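Long-range contacts in Non-structural protein 11 (Prrsv 16244b, PDB 5EYI), which probably cleaves viral RNA at uridylates, degrading 5'-polyuridine tracts and so keeping host double-stranded RNA sensors from being activated: residues G3-P9 with G70-G74; F17-L23 with W37-Q43; V31-P35 with E46-D50; L56-H60 with Y88-F92; H60-R64 with A97-E102. The protein carries 1 engineered substitution. One frame throughout, in Å; residues are numbered along the deposited sequence.

Contact 1 of 5, residues G3-P9 with G70-G74; sequences GSSSPLP and GYMVG
Ser-6 and Met-72 form an antiparallel hydrogen-bonded pair, each offering both N-H and carbonyl to the other. Ser-6 N reaches Met-72 O at 2.8 Å with a bent N-H...O angle of 130°, whereas the return bond from Met-72 N to Ser-6 O, 2.9 Å, is straighter at 164°. Met-72 O also receives a CA-H...O contact from Ser-5 CA at 3.3 Å. Among the waters, one lies between Ser-4 O and Ser-6 OG, another donates to Ser-6 OG and probably to Gly-74 O, and a third joins Leu-8 N to Gly-70 O. Ser-6 OG has a further partner in Gln-25 NE2. The Tyr-71 hydroxyl is hydrogen-bonded to a bound 2-(2-methoxyethoxy)ethanol, probably from the crystallisation liquor.

Apolar contacts flank this core. Tyr-71 CG lies between its backbone N and carbonyl carbon (chi1 65°), which sets CD1 3.4 Å from Ser-5 CB; the Ser-5 hydroxyl is bonded to Ser-86 O. Val-73 CG2 sits 4.0 Å from Ser-5 CA. Leu-8 CD2 approaches Met-72 CG at 4.2 Å.

The chemistry implies an N-terminal edge strand of the 6-7, 71-73, 76-78 sheet, held by a single two-bond backbone pair, one bond bent, and extended by crossing waters.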
# COMPACT_ATOMS: atom_id res chain seq x y z
N GLY A 3 -37.29 14.57 6.34
CA GLY A 3 -37.51 14.47 4.90
C GLY A 3 -36.45 13.64 4.20
O GLY A 3 -35.96 12.65 4.76
N SER A 4 -36.11 14.03 2.97
CA SER A 4 -35.18 13.24 2.17
C SER A 4 -33.76 13.53 2.63
O SER A 4 -33.34 14.68 2.75
CB SER A 4 -35.32 13.46 0.66
OG SER A 4 -36.29 12.56 0.12
N SER A 5 -33.06 12.45 2.90
CA SER A 5 -31.66 12.50 3.19
C SER A 5 -30.92 12.81 1.89
O SER A 5 -31.40 12.52 0.79
CB SER A 5 -31.22 11.18 3.78
OG SER A 5 -32.00 10.14 3.24
N SER A 6 -29.75 13.43 2.03
CA SER A 6 -28.95 13.86 0.89
C SER A 6 -27.48 13.67 1.23
O SER A 6 -27.13 13.58 2.41
CB SER A 6 -29.25 15.33 0.56
OG SER A 6 -29.35 16.12 1.73
N PRO A 7 -26.62 13.60 0.20
CA PRO A 7 -25.22 13.35 0.45
C PRO A 7 -24.52 14.50 1.13
O PRO A 7 -24.93 15.67 1.01
CB PRO A 7 -24.62 13.14 -0.95
CG PRO A 7 -25.57 13.83 -1.86
CD PRO A 7 -26.92 13.62 -1.25
N LEU A 8 -23.45 14.15 1.84
CA LEU A 8 -22.47 15.14 2.29
C LEU A 8 -21.88 15.80 1.03
O LEU A 8 -21.78 15.13 -0.01
CB LEU A 8 -21.36 14.47 3.10
CG LEU A 8 -21.80 13.78 4.41
CD1 LEU A 8 -20.67 12.95 4.98
CD2 LEU A 8 -22.28 14.80 5.43
N PRO A 9 -21.53 17.10 1.09
CA PRO A 9 -21.12 17.77 -0.16
C PRO A 9 -20.04 17.04 -0.98
O PRO A 9 -20.18 16.92 -2.20
CB PRO A 9 -20.64 19.14 0.31
CG PRO A 9 -21.46 19.40 1.54
CD PRO A 9 -21.70 18.07 2.19
N GLY A 70 -22.61 9.21 6.00
CA GLY A 70 -23.12 10.43 6.61
C GLY A 70 -24.08 11.08 5.63
O GLY A 70 -24.00 10.85 4.42
N TYR A 71 -25.01 11.86 6.15
CA TYR A 71 -26.04 12.45 5.30
C TYR A 71 -26.60 13.69 5.93
O TYR A 71 -26.39 13.95 7.11
CB TYR A 71 -27.16 11.44 5.00
CG TYR A 71 -27.97 11.00 6.20
CD1 TYR A 71 -29.19 11.61 6.50
CD2 TYR A 71 -27.53 9.99 7.04
CE1 TYR A 71 -29.94 11.22 7.60
CE2 TYR A 71 -28.27 9.59 8.15
CZ TYR A 71 -29.48 10.21 8.42
OH TYR A 71 -30.23 9.82 9.51
N MET A 72 -27.33 14.44 5.12
CA MET A 72 -27.98 15.67 5.56
C MET A 72 -29.48 15.64 5.31
O MET A 72 -29.95 15.06 4.32
CB MET A 72 -27.35 16.88 4.87
CG MET A 72 -25.87 17.02 5.19
SD MET A 72 -25.11 18.57 4.64
CE MET A 72 -26.00 19.79 5.60
N VAL A 73 -30.22 16.24 6.23
CA VAL A 73 -31.62 16.57 6.02
C VAL A 73 -31.71 18.04 6.36
O VAL A 73 -31.54 18.44 7.51
CB VAL A 73 -32.57 15.75 6.93
CG1 VAL A 73 -34.03 16.14 6.67
CG2 VAL A 73 -32.34 14.26 6.73
N GLY A 74 -31.94 18.86 5.34
CA GLY A 74 -31.86 20.30 5.50
C GLY A 74 -30.43 20.66 5.88
O GLY A 74 -29.48 20.04 5.37
O HOH W 1 -31.78 16.92 2.56
O HOH W 2 -30.02 19.15 2.80
O HOH W 3 -22.72 11.30 2.16

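Contact 2 of 5, residues F17-L23 with W37-Q43; sequences FYFSPDL and WPVVTTQ
Asp-22 takes three hydrogen bonds from two consecutive threonines. Its OD1 accepts from Thr-41 OG1 at 2.7 Å, met from above the carboxylate plane. Its OD2 accepts from Thr-42 N through the syn lone pair, at 3.0 Å with a nearly straight N-H...O angle of 172°, and also from Thr-42 OG1, which comes in nearly along the C-O axis. One backbone bond and one from a serine hydroxyl lie beside this cluster: Val-40 N donates to Phe-19 O at 3.0 Å, and Ser-20 OG to Val-40 O at 2.6 Å. Further along, the edge of Phe-19 points at one face of Trp-37 in a T-shaped stack, centroids 5.0 Å apart and planes at 76°. Phe-17 CD2 rests 3.5 Å from Pro-38 CB, and Leu-23 CD1 reaches Val-40 CG2 at 4.1 Å.

Second-shell bonds set these groups. With OG anti to the backbone N (chi1 -176°), Ser-20 can give its proton to Val-40 O while accepting from Asp-22 N and from Leu-23 N, the latter at 2.9 Å. Thr-41 OG1 likewise accepts from Gln-43 N as it donates to the aspartate. Outside the pair, Ser-20 bonds through its backbone to Ala-27 and Leu-29, and Val-39 to Asp-50 and Leu-52.

The serine bonds define an ST turn and ST motif, the Thr-41 bond a second ST turn, where the short 19-20 strand meets strand 39-41 of the N-terminal domain.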
# COMPACT_ATOMS: atom_id res chain seq x y z
N PHE A 17 -20.76 17.08 -9.29
CA PHE A 17 -21.96 17.86 -9.05
C PHE A 17 -21.72 18.83 -7.89
O PHE A 17 -21.33 18.41 -6.78
CB PHE A 17 -23.15 16.94 -8.76
CG PHE A 17 -23.52 16.07 -9.92
CD1 PHE A 17 -22.83 14.88 -10.15
CD2 PHE A 17 -24.53 16.44 -10.80
CE1 PHE A 17 -23.16 14.07 -11.23
CE2 PHE A 17 -24.87 15.62 -11.87
CZ PHE A 17 -24.18 14.44 -12.09
N TYR A 18 -21.91 20.12 -8.18
CA TYR A 18 -21.74 21.19 -7.20
C TYR A 18 -22.98 22.06 -7.04
O TYR A 18 -23.26 22.52 -5.93
CB TYR A 18 -20.55 22.08 -7.59
CG TYR A 18 -19.24 21.34 -7.68
CD1 TYR A 18 -18.93 20.58 -8.80
CD2 TYR A 18 -18.29 21.41 -6.65
CE1 TYR A 18 -17.73 19.90 -8.90
CE2 TYR A 18 -17.08 20.73 -6.74
CZ TYR A 18 -16.81 19.98 -7.87
OH TYR A 18 -15.64 19.29 -8.00
N PHE A 19 -23.69 22.33 -8.13
CA PHE A 19 -24.91 23.14 -8.08
C PHE A 19 -26.12 22.33 -7.66
O PHE A 19 -26.23 21.16 -8.00
CB PHE A 19 -25.20 23.80 -9.45
CG PHE A 19 -24.38 25.04 -9.72
CD1 PHE A 19 -24.41 26.12 -8.83
CD2 PHE A 19 -23.62 25.15 -10.87
CE1 PHE A 19 -23.66 27.26 -9.08
CE2 PHE A 19 -22.87 26.30 -11.12
CZ PHE A 19 -22.90 27.35 -10.22
N SER A 20 -27.03 22.97 -6.94
CA SER A 20 -28.33 22.40 -6.64
C SER A 20 -29.39 23.49 -6.66
O SER A 20 -29.18 24.55 -6.07
CB SER A 20 -28.35 21.77 -5.25
OG SER A 20 -29.60 21.15 -5.02
N PRO A 21 -30.53 23.22 -7.31
CA PRO A 21 -31.64 24.16 -7.15
C PRO A 21 -32.30 24.11 -5.78
O PRO A 21 -32.85 25.12 -5.35
CB PRO A 21 -32.62 23.74 -8.25
CG PRO A 21 -32.34 22.29 -8.45
CD PRO A 21 -30.88 22.10 -8.20
N ASP A 22 -32.22 22.97 -5.08
CA ASP A 22 -33.03 22.73 -3.86
C ASP A 22 -32.28 22.44 -2.56
O ASP A 22 -32.81 22.72 -1.50
CB ASP A 22 -34.06 21.60 -4.12
CG ASP A 22 -33.42 20.29 -4.59
OD1 ASP A 22 -32.61 20.33 -5.54
OD2 ASP A 22 -33.75 19.22 -4.04
N LEU A 23 -31.07 21.88 -2.63
CA LEU A 23 -30.32 21.44 -1.45
C LEU A 23 -29.39 22.53 -0.93
O LEU A 23 -28.53 23.01 -1.66
CB LEU A 23 -29.49 20.21 -1.80
CG LEU A 23 -30.30 18.94 -2.09
CD1 LEU A 23 -29.39 17.86 -2.66
CD2 LEU A 23 -31.00 18.46 -0.83
N TRP A 37 -26.84 22.73 -16.35
CA TRP A 37 -25.75 22.42 -15.42
C TRP A 37 -25.95 21.03 -14.82
O TRP A 37 -27.08 20.61 -14.65
CB TRP A 37 -25.74 23.45 -14.29
CG TRP A 37 -25.20 24.74 -14.73
CD1 TRP A 37 -25.91 25.79 -15.22
CD2 TRP A 37 -23.83 25.13 -14.75
NE1 TRP A 37 -25.07 26.82 -15.54
CE2 TRP A 37 -23.78 26.44 -15.26
CE3 TRP A 37 -22.63 24.50 -14.38
CZ2 TRP A 37 -22.58 27.14 -15.43
CZ3 TRP A 37 -21.44 25.19 -14.53
CH2 TRP A 37 -21.43 26.50 -15.05
N PRO A 38 -24.86 20.31 -14.51
CA PRO A 38 -25.06 19.13 -13.66
C PRO A 38 -25.61 19.57 -12.30
O PRO A 38 -25.04 20.47 -11.68
CB PRO A 38 -23.65 18.53 -13.53
CG PRO A 38 -22.86 19.15 -14.63
CD PRO A 38 -23.44 20.50 -14.86
N VAL A 39 -26.71 18.97 -11.86
CA VAL A 39 -27.32 19.37 -10.59
C VAL A 39 -27.51 18.17 -9.66
O VAL A 39 -27.92 17.11 -10.09
CB VAL A 39 -28.65 20.13 -10.80
CG1 VAL A 39 -28.38 21.55 -11.28
CG2 VAL A 39 -29.58 19.39 -11.75
N VAL A 40 -27.17 18.37 -8.39
CA VAL A 40 -27.46 17.41 -7.34
C VAL A 40 -28.75 17.89 -6.70
O VAL A 40 -28.91 19.09 -6.44
CB VAL A 40 -26.30 17.24 -6.33
CG1 VAL A 40 -25.87 18.56 -5.69
CG2 VAL A 40 -26.69 16.22 -5.25
N THR A 41 -29.67 16.97 -6.48
CA THR A 41 -31.05 17.32 -6.17
C THR A 41 -31.79 16.14 -5.55
O THR A 41 -31.33 15.00 -5.67
CB THR A 41 -31.78 17.78 -7.45
OG1 THR A 41 -33.10 18.24 -7.13
CG2 THR A 41 -31.86 16.65 -8.49
N THR A 42 -32.92 16.42 -4.90
CA THR A 42 -33.85 15.35 -4.50
C THR A 42 -35.07 15.28 -5.42
O THR A 42 -35.95 14.44 -5.20
CB THR A 42 -34.31 15.48 -3.03
OG1 THR A 42 -35.04 16.69 -2.85
CG2 THR A 42 -33.12 15.48 -2.11
N GLN A 43 -35.10 16.12 -6.46
CA GLN A 43 -36.19 16.12 -7.44
C GLN A 43 -35.74 15.44 -8.72
O GLN A 43 -34.80 15.92 -9.39
CB GLN A 43 -36.60 17.54 -7.75
CG GLN A 43 -37.10 18.30 -6.53
CD GLN A 43 -37.25 19.78 -6.79
OE1 GLN A 43 -37.37 20.21 -7.94
NE2 GLN A 43 -37.26 20.57 -5.73
O HOH W 4 -22.64 21.30 -10.70

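Contact 3 of 5, residues V31-P35 with E46-D50; sequences VELAP and EKWPD
Ala-34 presses its methyl group onto one face of the Trp-48 indole, a CH-pi contact in which CB stands 3.4 Å from the centroid of the five-membered ring and 14° off its normal. The nearest ring atom is Trp-48 NE1, 3.3 Å from Ala-34 CB.

Apolar contacts spread from this point. Val-31 CG2, anti to the backbone N, meets Trp-48 CZ2 at 3.7 Å on the six-membered ring. Pro-35 CD comes to 3.8 Å from Trp-48 CD1, the two side chains crossing at a slant. The indole therefore spans three residues of a turn with helical backbone angles, in which Ala-34 N bonds back to Val-31 O.

Both segments are loops of the N-terminal domain. Residues 31-35 precede strand 39-41, and residues 46-50 lie in the connection between the parallel neighbours 39-41 and 51-55. The turn and the tryptophan meet beside that connection, where Trp-48 also touches Val-39, Thr-41 and Pro-21.

The polar contacts involve the backbone and water. Pro-35 CA makes a CA-H...O contact of 3.5 Å with Lys-47 O. One water accepts from Asp-50 N and lies close to Ala-34 O; a second lies between Pro-35 O, 3.0 Å away, and Asp-50 OD2, at 2.7 Å.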
# COMPACT_ATOMS: atom_id res chain seq x y z
N VAL A 31 -33.35 27.78 -10.73
CA VAL A 31 -34.03 26.62 -11.32
C VAL A 31 -34.10 26.68 -12.86
O VAL A 31 -34.08 25.65 -13.54
CB VAL A 31 -35.45 26.44 -10.69
CG1 VAL A 31 -36.40 27.57 -11.09
CG2 VAL A 31 -36.03 25.07 -11.04
N GLU A 32 -34.16 27.90 -13.39
CA GLU A 32 -34.15 28.13 -14.84
C GLU A 32 -32.82 27.74 -15.52
O GLU A 32 -32.81 27.48 -16.72
CB GLU A 32 -34.56 29.58 -15.21
CG GLU A 32 -34.19 30.71 -14.24
CD GLU A 32 -35.17 30.84 -13.07
OE1 GLU A 32 -34.74 30.65 -11.90
OE2 GLU A 32 -36.37 31.10 -13.30
N LEU A 33 -31.72 27.70 -14.76
CA LEU A 33 -30.42 27.22 -15.26
C LEU A 33 -30.14 25.73 -15.04
O LEU A 33 -29.18 25.20 -15.58
CB LEU A 33 -29.27 28.05 -14.67
CG LEU A 33 -29.20 29.49 -15.20
CD1 LEU A 33 -28.24 30.34 -14.38
CD2 LEU A 33 -28.82 29.50 -16.67
N ALA A 34 -30.99 25.05 -14.27
CA ALA A 34 -30.78 23.63 -13.97
C ALA A 34 -30.80 22.70 -15.18
O ALA A 34 -30.17 21.64 -15.14
CB ALA A 34 -31.79 23.15 -12.92
N PRO A 35 -31.51 23.07 -16.27
CA PRO A 35 -31.37 22.29 -17.51
C PRO A 35 -29.99 22.35 -18.18
O PRO A 35 -29.71 21.53 -19.05
CB PRO A 35 -32.43 22.90 -18.44
CG PRO A 35 -33.45 23.48 -17.52
CD PRO A 35 -32.65 24.01 -16.37
N GLU A 46 -36.94 15.42 -15.13
CA GLU A 46 -36.47 15.08 -16.48
C GLU A 46 -36.07 16.29 -17.34
O GLU A 46 -35.39 16.13 -18.34
CB GLU A 46 -37.50 14.22 -17.21
CG GLU A 46 -37.54 12.80 -16.68
CD GLU A 46 -38.80 12.04 -17.06
OE1 GLU A 46 -39.89 12.44 -16.60
OE2 GLU A 46 -38.69 11.04 -17.79
N LYS A 47 -36.48 17.50 -16.95
CA LYS A 47 -35.97 18.71 -17.58
C LYS A 47 -34.48 18.98 -17.29
O LYS A 47 -33.89 19.83 -17.95
CB LYS A 47 -36.81 19.93 -17.19
CG LYS A 47 -38.25 19.84 -17.65
CD LYS A 47 -39.04 21.11 -17.38
CE LYS A 47 -39.35 21.30 -15.90
NZ LYS A 47 -40.61 22.06 -15.71
N TRP A 48 -33.90 18.30 -16.30
CA TRP A 48 -32.48 18.44 -15.95
C TRP A 48 -31.73 17.18 -16.36
O TRP A 48 -31.58 16.26 -15.56
CB TRP A 48 -32.33 18.71 -14.44
CG TRP A 48 -33.25 19.79 -13.93
CD1 TRP A 48 -33.78 20.84 -14.63
CD2 TRP A 48 -33.73 19.92 -12.59
NE1 TRP A 48 -34.57 21.60 -13.82
CE2 TRP A 48 -34.57 21.06 -12.56
CE3 TRP A 48 -33.56 19.18 -11.41
CZ2 TRP A 48 -35.21 21.48 -11.40
CZ3 TRP A 48 -34.20 19.60 -10.25
CH2 TRP A 48 -35.02 20.74 -10.26
N PRO A 49 -31.23 17.13 -17.61
CA PRO A 49 -30.70 15.87 -18.14
C PRO A 49 -29.43 15.36 -17.47
O PRO A 49 -29.18 14.16 -17.50
CB PRO A 49 -30.45 16.17 -19.62
CG PRO A 49 -30.26 17.64 -19.68
CD PRO A 49 -31.13 18.22 -18.61
N ASP A 50 -28.62 16.25 -16.91
CA ASP A 50 -27.45 15.84 -16.12
C ASP A 50 -27.78 16.14 -14.67
O ASP A 50 -27.81 17.30 -14.26
CB ASP A 50 -26.21 16.57 -16.61
CG ASP A 50 -25.98 16.37 -18.10
OD1 ASP A 50 -25.59 15.25 -18.49
OD2 ASP A 50 -26.22 17.31 -18.88
O HOH W 5 -29.12 19.24 -16.04
O HOH W 6 -27.45 19.62 -18.34

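Contact 4 of 5, residues L56-H60 with Y88-F92; sequences LRPIH and YLTKF
The Tyr-88 ring has Pro-58 over one face and a carbonyl at its rim. Pro-58 CD makes a CH-pi contact, 3.9 Å from the ring centroid and 22° off the normal, and Pro-58 N lies over the same ring at its margin. Leu-56 O sits in the ring plane at the edge, 3.6 Å from Tyr-88 CD1. On Phe-92 the contact is instead at the edge, where Ile-59 CD1 comes within 4.4 Å of CE2; Arg-51 adds a cation-pi interaction with that ring.

These residues join the loop between strands 51-55 and 64-67 to the long strand 85-93 of the mixed sheet in the N-terminal domain. Strand 85-93 pairs antiparallel with both strands that the loop connects, and Tyr-88, Thr-90 and Phe-92, alternate residues along it, all touch the loop.

Thr-90 carries the middle of the contact through two branches. Its CG2, anti to the backbone N, meets His-60 CB at 3.9 Å, while OG1 is anti to the carbonyl carbon, beside the backbone N (chi1 -44°), and is hydrogen-bonded to Ser-63 OG. That serine also accepts from Ile-59 N, so it ties the loop backbone to the threonine. Beside this bond, Ile-59 CG1 packs 3.3 Å from Thr-90 OG1.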
# COMPACT_ATOMS: atom_id res chain seq x y z
N LEU A 56 -34.79 8.77 -0.89
CA LEU A 56 -34.93 7.89 0.25
C LEU A 56 -35.17 6.45 -0.17
O LEU A 56 -34.83 5.52 0.55
CB LEU A 56 -36.05 8.40 1.15
CG LEU A 56 -36.09 7.80 2.55
CD1 LEU A 56 -34.75 8.02 3.27
CD2 LEU A 56 -37.23 8.45 3.30
N ARG A 57 -35.76 6.28 -1.36
CA ARG A 57 -36.08 4.97 -1.92
C ARG A 57 -35.51 4.89 -3.33
O ARG A 57 -35.33 5.93 -3.97
CB ARG A 57 -37.60 4.80 -2.00
CG ARG A 57 -38.32 5.02 -0.69
CD ARG A 57 -39.83 4.87 -0.87
NE ARG A 57 -40.22 3.48 -1.05
CZ ARG A 57 -41.48 3.05 -1.20
NH1 ARG A 57 -42.50 3.90 -1.21
NH2 ARG A 57 -41.71 1.75 -1.36
N PRO A 58 -35.27 3.67 -3.83
CA PRO A 58 -34.72 3.56 -5.19
C PRO A 58 -35.69 4.10 -6.23
O PRO A 58 -36.90 3.93 -6.08
CB PRO A 58 -34.49 2.05 -5.39
CG PRO A 58 -34.88 1.37 -4.12
CD PRO A 58 -35.60 2.36 -3.24
N ILE A 59 -35.16 4.78 -7.26
CA ILE A 59 -35.98 5.33 -8.35
C ILE A 59 -35.70 4.71 -9.71
O ILE A 59 -36.40 5.02 -10.67
CB ILE A 59 -35.86 6.87 -8.44
CG1 ILE A 59 -34.45 7.31 -8.82
CG2 ILE A 59 -36.28 7.51 -7.12
CD1 ILE A 59 -34.34 8.81 -9.07
N HIS A 60 -34.69 3.85 -9.80
CA HIS A 60 -34.26 3.26 -11.07
C HIS A 60 -33.45 2.01 -10.73
O HIS A 60 -33.00 1.88 -9.59
CB HIS A 60 -33.39 4.25 -11.84
CG HIS A 60 -33.23 3.93 -13.30
ND1 HIS A 60 -32.24 3.10 -13.78
CD2 HIS A 60 -33.91 4.37 -14.39
CE1 HIS A 60 -32.33 3.01 -15.09
NE2 HIS A 60 -33.33 3.78 -15.49
N TYR A 88 -30.31 6.85 -1.51
CA TYR A 88 -29.97 6.30 -2.82
C TYR A 88 -29.48 7.43 -3.70
O TYR A 88 -29.94 8.55 -3.57
CB TYR A 88 -31.19 5.65 -3.49
CG TYR A 88 -31.57 4.34 -2.85
CD1 TYR A 88 -32.39 4.31 -1.73
CD2 TYR A 88 -31.07 3.14 -3.35
CE1 TYR A 88 -32.72 3.12 -1.13
CE2 TYR A 88 -31.39 1.94 -2.74
CZ TYR A 88 -32.22 1.94 -1.64
OH TYR A 88 -32.53 0.75 -1.03
N LEU A 89 -28.55 7.12 -4.60
CA LEU A 89 -28.10 8.05 -5.62
C LEU A 89 -28.38 7.50 -7.00
O LEU A 89 -28.10 6.33 -7.27
CB LEU A 89 -26.60 8.34 -5.50
CG LEU A 89 -26.15 9.28 -4.38
CD1 LEU A 89 -24.65 9.51 -4.50
CD2 LEU A 89 -26.90 10.60 -4.39
N THR A 90 -28.92 8.34 -7.87
CA THR A 90 -29.11 7.98 -9.26
C THR A 90 -28.52 9.09 -10.13
O THR A 90 -28.89 10.24 -10.00
CB THR A 90 -30.61 7.76 -9.58
OG1 THR A 90 -31.21 6.99 -8.53
CG2 THR A 90 -30.77 7.02 -10.90
N LYS A 91 -27.60 8.72 -11.00
CA LYS A 91 -26.89 9.68 -11.84
C LYS A 91 -27.42 9.61 -13.27
O LYS A 91 -27.35 8.56 -13.91
CB LYS A 91 -25.40 9.38 -11.83
CG LYS A 91 -24.56 10.24 -12.76
CD LYS A 91 -23.09 10.11 -12.41
CE LYS A 91 -22.20 10.71 -13.47
NZ LYS A 91 -20.80 10.82 -12.96
N PHE A 92 -27.92 10.73 -13.77
CA PHE A 92 -28.35 10.82 -15.15
C PHE A 92 -27.36 11.67 -15.91
O PHE A 92 -27.05 12.77 -15.46
CB PHE A 92 -29.72 11.46 -15.24
CG PHE A 92 -30.81 10.62 -14.64
CD1 PHE A 92 -31.54 9.74 -15.44
CD2 PHE A 92 -31.09 10.69 -13.29
CE1 PHE A 92 -32.54 8.95 -14.89
CE2 PHE A 92 -32.09 9.91 -12.73
CZ PHE A 92 -32.82 9.05 -13.53

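Contact 5 of 5, residues H60-R64 with A97-E102; sequences HKYSR and AQLLPE
A type I beta turn from His-60 to Ser-63, closed by Ser-63 N to His-60 O at 3.1 Å, lays His-60 and Tyr-62 against strand 96-98 and the chain that follows it. His-60 ND1 accepts from Tyr-62 N in the imidazole plane, only 7° out of it, which would help set the ring's rotation. One face of that ring then receives Ala-97 CB, a CH-pi contact 3.5 Å from the centroid and 14° off the normal.

Tyr-62 runs alongside the same chain. The edge of its ring meets Ala-97 O, 3.4 Å from CD2. Leu-99 covers one face, its N above the rim and its CD1 3.4 Å from Tyr-62 CD1, the two side chains crossing at about a right angle. Two waters bridge the backbones: both donate to Tyr-62 O, one also giving a proton to Gln-98 O and the other accepting from Leu-100 N.

Arg-64 makes the polar end of the contact. Bent at chi2 and chi3, its chain brings NH2 to Leu-100 O at 2.7 Å with an N-H...O angle of 167°; the acceptor lies in the guanidinium plane. NH1 forms a salt bridge with Glu-102 OE1 at 3.1 Å, although as a hydrogen bond it is weak. Nearer the backbone, Arg-64 CB packs 3.8 Å from Leu-100 CD1.

Strand 85-93 lies between the two sides, bonding through Leu-89 to Arg-64 and through Lys-91 to Gln-98, while Leu-100 also touches Leu-15 and Pro-101 touches Phe-207.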
# COMPACT_ATOMS: atom_id res chain seq x y z
N HIS A 60 -34.69 3.85 -9.80
CA HIS A 60 -34.26 3.26 -11.07
C HIS A 60 -33.45 2.01 -10.73
O HIS A 60 -33.00 1.88 -9.59
CB HIS A 60 -33.39 4.25 -11.84
CG HIS A 60 -33.23 3.93 -13.30
ND1 HIS A 60 -32.24 3.10 -13.78
CD2 HIS A 60 -33.91 4.37 -14.39
CE1 HIS A 60 -32.33 3.01 -15.09
NE2 HIS A 60 -33.33 3.78 -15.49
N LYS A 61 -33.26 1.12 -11.70
CA LYS A 61 -32.40 -0.06 -11.53
C LYS A 61 -30.94 0.26 -11.17
O LYS A 61 -30.24 -0.56 -10.57
CB LYS A 61 -32.44 -0.92 -12.82
CG LYS A 61 -31.62 -2.22 -12.81
CD LYS A 61 -31.91 -3.12 -11.61
CE LYS A 61 -31.03 -4.36 -11.56
NZ LYS A 61 -31.56 -5.48 -12.39
N TYR A 62 -30.50 1.47 -11.52
CA TYR A 62 -29.14 1.92 -11.33
C TYR A 62 -29.03 2.85 -10.12
O TYR A 62 -27.97 3.44 -9.89
CB TYR A 62 -28.66 2.66 -12.58
CG TYR A 62 -28.53 1.84 -13.86
CD1 TYR A 62 -28.24 0.47 -13.84
CD2 TYR A 62 -28.66 2.46 -15.11
CE1 TYR A 62 -28.11 -0.26 -15.02
CE2 TYR A 62 -28.52 1.75 -16.29
CZ TYR A 62 -28.25 0.39 -16.25
OH TYR A 62 -28.11 -0.31 -17.42
N SER A 63 -30.13 3.01 -9.36
CA SER A 63 -30.06 3.64 -8.05
C SER A 63 -29.09 2.85 -7.19
O SER A 63 -29.23 1.63 -7.06
CB SER A 63 -31.43 3.70 -7.37
OG SER A 63 -32.27 4.60 -8.03
N ARG A 64 -28.11 3.55 -6.63
CA ARG A 64 -27.08 2.96 -5.80
C ARG A 64 -27.44 3.27 -4.35
O ARG A 64 -27.58 4.45 -3.98
CB ARG A 64 -25.72 3.58 -6.17
CG ARG A 64 -24.58 3.42 -5.17
CD ARG A 64 -24.09 1.99 -5.10
NE ARG A 64 -23.53 1.58 -6.38
CZ ARG A 64 -23.30 0.32 -6.74
NH1 ARG A 64 -23.56 -0.68 -5.90
NH2 ARG A 64 -22.80 0.07 -7.93
N ALA A 97 -29.95 7.22 -17.20
CA ALA A 97 -29.40 6.73 -15.95
C ALA A 97 -28.11 5.97 -16.20
O ALA A 97 -28.03 5.17 -17.12
CB ALA A 97 -30.41 5.83 -15.24
N GLN A 98 -27.09 6.23 -15.38
CA GLN A 98 -25.80 5.58 -15.51
C GLN A 98 -25.58 4.61 -14.37
O GLN A 98 -26.09 4.82 -13.28
CB GLN A 98 -24.68 6.63 -15.47
CG GLN A 98 -24.78 7.71 -16.53
CD GLN A 98 -24.83 7.14 -17.93
OE1 GLN A 98 -25.80 7.36 -18.68
NE2 GLN A 98 -23.81 6.39 -18.30
N LEU A 99 -24.81 3.57 -14.64
CA LEU A 99 -24.33 2.68 -13.59
C LEU A 99 -23.32 3.44 -12.74
O LEU A 99 -22.39 4.04 -13.28
CB LEU A 99 -23.65 1.44 -14.19
CG LEU A 99 -23.64 0.20 -13.29
CD1 LEU A 99 -24.98 -0.52 -13.40
CD2 LEU A 99 -22.48 -0.73 -13.62
N LEU A 100 -23.52 3.45 -11.42
CA LEU A 100 -22.54 4.03 -10.51
C LEU A 100 -21.61 2.94 -10.01
O LEU A 100 -22.05 1.80 -9.82
CB LEU A 100 -23.23 4.71 -9.32
CG LEU A 100 -23.82 6.10 -9.58
CD1 LEU A 100 -24.74 6.49 -8.43
CD2 LEU A 100 -22.73 7.14 -9.76
N PRO A 101 -20.32 3.26 -9.79
CA PRO A 101 -19.39 2.27 -9.28
C PRO A 101 -19.57 1.99 -7.78
O PRO A 101 -20.32 2.68 -7.10
CB PRO A 101 -18.02 2.90 -9.55
CG PRO A 101 -18.28 4.36 -9.52
CD PRO A 101 -19.65 4.54 -10.08
N GLU A 102 -18.88 0.96 -7.31
CA GLU A 102 -18.90 0.59 -5.90
C GLU A 102 -17.95 1.51 -5.14
O GLU A 102 -16.89 1.87 -5.66
CB GLU A 102 -18.42 -0.86 -5.72
CG GLU A 102 -19.22 -1.93 -6.46
CD GLU A 102 -20.49 -2.36 -5.75
OE1 GLU A 102 -21.42 -2.84 -6.44
OE2 GLU A 102 -20.57 -2.25 -4.50
O HOH W 7 -27.17 5.94 -11.10
O HOH W 8 -25.61 2.19 -10.07

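In the fold
Contacts 1 to 4 lie within the N-terminal domain, and contact 5 leads from it toward the catalytic NendoU domain. Along the chain, contact 2 is nested inside the loop closed by contact 1, contacts 2 and 3 interleave, and contacts 4 and 5 start from one shared stretch at His-60. Contacts 2, 4 and 5 reach the same mixed sheet; contact 1 belongs to a separate three-stranded one. Contacts 4 and 5 have centres about 7 Å apart, contacts 2 and 3 about 9 Å, whereas contacts 1 and 3 are about 21 Å apart. All five are joined through touching neighbours, remote from the predicted active-site residues.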